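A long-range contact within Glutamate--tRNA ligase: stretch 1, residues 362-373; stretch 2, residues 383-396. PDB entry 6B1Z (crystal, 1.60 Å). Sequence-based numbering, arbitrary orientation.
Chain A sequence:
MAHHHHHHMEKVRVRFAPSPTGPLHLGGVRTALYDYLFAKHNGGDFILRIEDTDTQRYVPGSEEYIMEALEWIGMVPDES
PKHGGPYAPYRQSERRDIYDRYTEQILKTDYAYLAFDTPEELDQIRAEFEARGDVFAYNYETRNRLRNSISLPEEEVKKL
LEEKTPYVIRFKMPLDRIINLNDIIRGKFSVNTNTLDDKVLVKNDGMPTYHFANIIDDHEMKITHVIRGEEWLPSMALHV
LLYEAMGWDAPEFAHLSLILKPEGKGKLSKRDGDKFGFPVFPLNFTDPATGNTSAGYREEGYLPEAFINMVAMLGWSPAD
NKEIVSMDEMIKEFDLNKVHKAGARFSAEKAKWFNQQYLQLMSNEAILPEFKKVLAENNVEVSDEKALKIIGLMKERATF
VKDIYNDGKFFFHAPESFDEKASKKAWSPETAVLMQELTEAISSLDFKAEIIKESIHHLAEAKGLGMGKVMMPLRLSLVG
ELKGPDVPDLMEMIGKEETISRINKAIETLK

Stretch 1 (362-373) MSNEAILPEFKK
Stretch 2 (383-396) SDEKALKIIGLMKE

Two lysines, one from each stretch, supply the strongest polar links between the two stretches. Lys-395 NZ donates to Asn-364 OD1 at 2.8 Å and to Met-362 O at 2.9 Å. A long amine suits this place because it can reach the N-terminal end of the other helix, and the loop just before it, and satisfy two acceptors at once; its chi1 is p and chi2 to chi4 are all t, so the chain is fully stretched beyond CB. Asn-364, chi1 m and chi2 -23°, points its CB toward the partner helix. The other link is a salt bridge, Lys-372 NZ to Asp-384 OD1 at 2.8 Å, made by rotamers m, t, p, t on the lysine and chi1 m, chi2 -28° on the aspartate. A water accepts from Lys-372 NZ at 3.0 Å and donates weakly to Asp-384 OD2 at 3.5 Å, so both carboxylate oxygens are engaged.

Each helix opens with a serine N-cap in rotamer p, psi near 155°: Ser-363 OG accepts from Ala-366 N at 3.0 Å, and Ser-383 OG from Lys-386 N at 3.1 Å. A short hydroxyl side chain can fold back to satisfy an amide that has no preceding turn. Helix 364-373 follows the first cap, with phi/psi mostly near -65/-38, Ile-367 at -80/-27. It is kinked where Pro-369, which has no amide hydrogen, and Glu-370 lack bonds to the preceding turn. The second helix begins at Asp-384 and, unlike the first, has no kink; its phi/psi stay helical through Leu-393, and Met-394 departs at -115/-21. Ile-391 O accepts from Lys-395 N at 2.9 Å. The axes approach to 9.2 Å, their N-to-C directions 110° apart, and the nearest CA atoms are those of Asn-364 and Leu-388, 5.7 Å apart.

Between the polar links lies reciprocal knob-into-hole packing. Leu-368 (t, p) sits among Asp-384, Ala-387, Leu-388 and Ile-391. Leu-368 CD1 lies 3.5 Å from Ala-387 CB, the small methyl leaving room for that close approach. Ile-391 (m, t) returns the favor among Asn-364, Ile-367, Leu-368 and Phe-371; its CG2 meets Ile-367 CD1 at 3.7 Å. Phe-371 (t, chi2 58°) receives an off-centre CH-pi contact from Ile-391 CG1, 4.2 Å from the ring centroid, while Ala-387 CB touches the ring edge, 4.0 Å from Phe-371 CE2. Leu-388 (m, t) swings CD2 to 3.5 Å from Asn-364 O. Finally, Gly-392 CA comes within 3.7 Å of Asn-364 OD1, and an ideally placed CB on Gly-392 would lie a tight 3.1 Å from Asn-364 ND2, so glycine relieves crowding here.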

# COMPACT_ATOMS: atom_id res chain seq x y z
N MET A 362 -8.74 11.75 -16.78
CA MET A 362 -7.84 11.31 -17.84
C MET A 362 -8.45 11.59 -19.21
O MET A 362 -9.66 11.50 -19.40
CB MET A 362 -7.57 9.81 -17.72
CG MET A 362 -6.80 9.42 -16.47
SD MET A 362 -6.52 7.65 -16.34
CE MET A 362 -5.51 7.30 -17.78
N SER A 363 -7.60 11.93 -20.17
CA SER A 363 -8.07 12.05 -21.55
C SER A 363 -8.46 10.67 -22.09
O SER A 363 -8.01 9.63 -21.60
CB SER A 363 -6.98 12.64 -22.43
OG SER A 363 -5.88 11.76 -22.50
N ASN A 364 -9.30 10.69 -23.12
CA ASN A 364 -9.67 9.45 -23.78
C ASN A 364 -8.43 8.76 -24.33
O ASN A 364 -8.29 7.53 -24.21
CB ASN A 364 -10.70 9.70 -24.88
CG ASN A 364 -12.00 10.28 -24.34
OD1 ASN A 364 -12.32 10.11 -23.16
ND2 ASN A 364 -12.77 10.94 -25.21
N GLU A 365 -7.49 9.54 -24.89
CA GLU A 365 -6.26 8.95 -25.40
C GLU A 365 -5.43 8.30 -24.30
O GLU A 365 -4.79 7.27 -24.55
CB GLU A 365 -5.43 10.02 -26.11
CG GLU A 365 -6.01 10.46 -27.44
CD GLU A 365 -5.69 9.51 -28.59
OE1 GLU A 365 -5.48 8.30 -28.34
OE2 GLU A 365 -5.63 9.98 -29.74
N ALA A 366 -5.40 8.88 -23.09
CA ALA A 366 -4.63 8.29 -22.01
C ALA A 366 -5.20 6.95 -21.56
O ALA A 366 -4.45 6.07 -21.12
CB ALA A 366 -4.56 9.27 -20.82
N ILE A 367 -6.52 6.78 -21.69
CA ILE A 367 -7.20 5.54 -21.32
C ILE A 367 -7.06 4.47 -22.40
O ILE A 367 -7.10 3.27 -22.11
CB ILE A 367 -8.68 5.85 -21.02
CG1 ILE A 367 -8.80 6.72 -19.77
CG2 ILE A 367 -9.51 4.57 -20.88
CD1 ILE A 367 -10.17 7.34 -19.61
N LEU A 368 -6.90 4.88 -23.66
CA LEU A 368 -6.96 3.94 -24.79
C LEU A 368 -6.02 2.74 -24.67
O LEU A 368 -6.47 1.62 -24.95
CB LEU A 368 -6.70 4.69 -26.11
CG LEU A 368 -6.81 3.83 -27.38
CD1 LEU A 368 -8.24 3.32 -27.58
CD2 LEU A 368 -6.36 4.63 -28.59
N PRO A 369 -4.75 2.89 -24.29
CA PRO A 369 -3.88 1.70 -24.25
C PRO A 369 -4.39 0.61 -23.32
O PRO A 369 -4.43 -0.56 -23.72
CB PRO A 369 -2.53 2.26 -23.81
CG PRO A 369 -2.58 3.71 -24.18
CD PRO A 369 -4.00 4.13 -23.99
N GLU A 370 -4.78 0.96 -22.09
CA GLU A 370 -5.30 -0.07 -21.20
C GLU A 370 -6.64 -0.60 -21.70
O GLU A 370 -6.91 -1.80 -21.59
CB GLU A 370 -5.42 0.48 -19.77
CG GLU A 370 -5.88 -0.58 -18.75
CD GLU A 370 -4.89 -1.74 -18.58
OE1 GLU A 370 -3.68 -1.56 -18.87
OE2 GLU A 370 -5.32 -2.83 -18.16
N PHE A 371 -7.48 0.27 -22.26
CA PHE A 371 -8.76 -0.20 -22.78
C PHE A 371 -8.55 -1.21 -23.90
O PHE A 371 -9.23 -2.24 -23.95
CB PHE A 371 -9.60 0.98 -23.27
CG PHE A 371 -10.97 0.59 -23.76
CD1 PHE A 371 -11.85 -0.09 -22.93
CD2 PHE A 371 -11.38 0.93 -25.03
CE1 PHE A 371 -13.12 -0.45 -23.39
CE2 PHE A 371 -12.65 0.59 -25.49
CZ PHE A 371 -13.53 -0.11 -24.66
N LYS A 372 -7.61 -0.94 -24.81
CA LYS A 372 -7.34 -1.88 -25.89
C LYS A 372 -6.80 -3.20 -25.36
O LYS A 372 -7.05 -4.26 -25.96
CB LYS A 372 -6.35 -1.27 -26.90
CG LYS A 372 -6.99 -0.17 -27.76
CD LYS A 372 -5.99 0.43 -28.74
CE LYS A 372 -5.56 -0.59 -29.77
NZ LYS A 372 -4.88 0.06 -30.94
N LYS A 373 -6.04 -3.16 -24.27
CA LYS A 373 -5.56 -4.38 -23.63
C LYS A 373 -6.73 -5.19 -23.09
O LYS A 373 -6.79 -6.41 -23.28
CB LYS A 373 -4.58 -4.01 -22.51
CG LYS A 373 -3.88 -5.16 -21.81
CD LYS A 373 -2.78 -4.60 -20.92
CE LYS A 373 -2.01 -5.70 -20.19
NZ LYS A 373 -2.87 -6.42 -19.22
N SER A 383 -11.96 -0.29 -34.07
CA SER A 383 -11.09 0.79 -34.51
C SER A 383 -10.76 1.71 -33.35
O SER A 383 -11.53 1.84 -32.40
CB SER A 383 -11.76 1.59 -35.63
OG SER A 383 -12.91 2.28 -35.15
N ASP A 384 -9.60 2.37 -33.43
CA ASP A 384 -9.25 3.34 -32.40
C ASP A 384 -10.27 4.48 -32.36
O ASP A 384 -10.58 5.00 -31.28
CB ASP A 384 -7.85 3.91 -32.64
CG ASP A 384 -6.73 2.88 -32.47
OD1 ASP A 384 -6.89 1.92 -31.70
OD2 ASP A 384 -5.68 3.05 -33.12
N GLU A 385 -10.78 4.90 -33.52
CA GLU A 385 -11.83 5.91 -33.56
C GLU A 385 -13.02 5.52 -32.71
O GLU A 385 -13.51 6.31 -31.89
CB GLU A 385 -12.26 6.13 -35.02
CG GLU A 385 -13.31 7.21 -35.18
CD GLU A 385 -13.71 7.39 -36.63
OE1 GLU A 385 -13.44 6.48 -37.44
OE2 GLU A 385 -14.28 8.45 -36.96
N LYS A 386 -13.52 4.29 -32.89
CA LYS A 386 -14.68 3.86 -32.09
C LYS A 386 -14.30 3.68 -30.63
O LYS A 386 -15.09 4.03 -29.75
CB LYS A 386 -15.27 2.58 -32.68
CG LYS A 386 -15.99 2.81 -34.00
CD LYS A 386 -16.58 1.51 -34.53
CE LYS A 386 -17.47 1.76 -35.75
NZ LYS A 386 -18.63 2.64 -35.42
N ALA A 387 -13.11 3.15 -30.36
CA ALA A 387 -12.69 2.95 -28.97
C ALA A 387 -12.66 4.27 -28.21
O ALA A 387 -13.11 4.33 -27.06
CB ALA A 387 -11.33 2.27 -28.93
N LEU A 388 -12.11 5.32 -28.81
CA LEU A 388 -12.06 6.61 -28.13
C LEU A 388 -13.46 7.15 -27.86
O LEU A 388 -13.71 7.73 -26.80
CB LEU A 388 -11.25 7.63 -28.94
CG LEU A 388 -9.75 7.40 -29.01
CD1 LEU A 388 -9.14 8.43 -29.95
CD2 LEU A 388 -9.08 7.52 -27.66
N LYS A 389 -14.38 6.97 -28.81
CA LYS A 389 -15.74 7.43 -28.60
C LYS A 389 -16.43 6.64 -27.49
O LYS A 389 -17.16 7.22 -26.68
CB LYS A 389 -16.53 7.34 -29.91
CG LYS A 389 -16.11 8.39 -30.93
CD LYS A 389 -17.12 8.53 -32.05
CE LYS A 389 -16.72 9.60 -33.05
NZ LYS A 389 -15.74 9.10 -34.05
N ILE A 390 -16.19 5.33 -27.44
CA ILE A 390 -16.76 4.51 -26.36
C ILE A 390 -16.21 4.96 -25.01
O ILE A 390 -16.96 5.12 -24.04
CB ILE A 390 -16.50 3.02 -26.64
CG1 ILE A 390 -17.37 2.54 -27.82
CG2 ILE A 390 -16.76 2.17 -25.36
CD1 ILE A 390 -17.00 1.17 -28.36
N ILE A 391 -14.89 5.20 -24.94
CA ILE A 391 -14.29 5.69 -23.69
C ILE A 391 -14.95 6.99 -23.27
O ILE A 391 -15.31 7.17 -22.10
CB ILE A 391 -12.77 5.85 -23.87
CG1 ILE A 391 -12.08 4.48 -23.98
CG2 ILE A 391 -12.16 6.66 -22.71
CD1 ILE A 391 -10.65 4.59 -24.51
N GLY A 392 -15.15 7.92 -24.22
CA GLY A 392 -15.78 9.19 -23.88
C GLY A 392 -17.19 9.02 -23.36
O GLY A 392 -17.62 9.76 -22.46
N LEU A 393 -17.94 8.06 -23.90
CA LEU A 393 -19.32 7.81 -23.50
C LEU A 393 -19.41 7.11 -22.16
O LEU A 393 -20.46 7.18 -21.50
CB LEU A 393 -20.04 6.95 -24.54
CG LEU A 393 -20.39 7.56 -25.90
CD1 LEU A 393 -20.78 6.44 -26.86
CD2 LEU A 393 -21.51 8.56 -25.73
N MET A 394 -18.35 6.42 -21.73
CA MET A 394 -18.45 5.53 -20.59
C MET A 394 -17.61 5.94 -19.39
O MET A 394 -17.90 5.47 -18.27
CB MET A 394 -18.03 4.10 -20.98
CG MET A 394 -18.88 3.46 -22.06
SD MET A 394 -20.45 2.84 -21.43
CE MET A 394 -19.86 1.52 -20.36
N LYS A 395 -16.58 6.76 -19.56
CA LYS A 395 -15.61 6.91 -18.48
C LYS A 395 -16.19 7.63 -17.27
O LYS A 395 -15.69 7.43 -16.16
CB LYS A 395 -14.34 7.62 -18.96
CG LYS A 395 -14.53 9.06 -19.36
CD LYS A 395 -13.17 9.69 -19.75
CE LYS A 395 -13.33 11.16 -20.08
NZ LYS A 395 -12.16 11.68 -20.85
N GLU A 396 -17.24 8.45 -17.45
CA GLU A 396 -17.79 9.20 -16.32
C GLU A 396 -18.39 8.27 -15.27
O GLU A 396 -18.44 8.63 -14.09
CB GLU A 396 -18.84 10.20 -16.81
O HOH W 1 -3.37 2.63 -30.54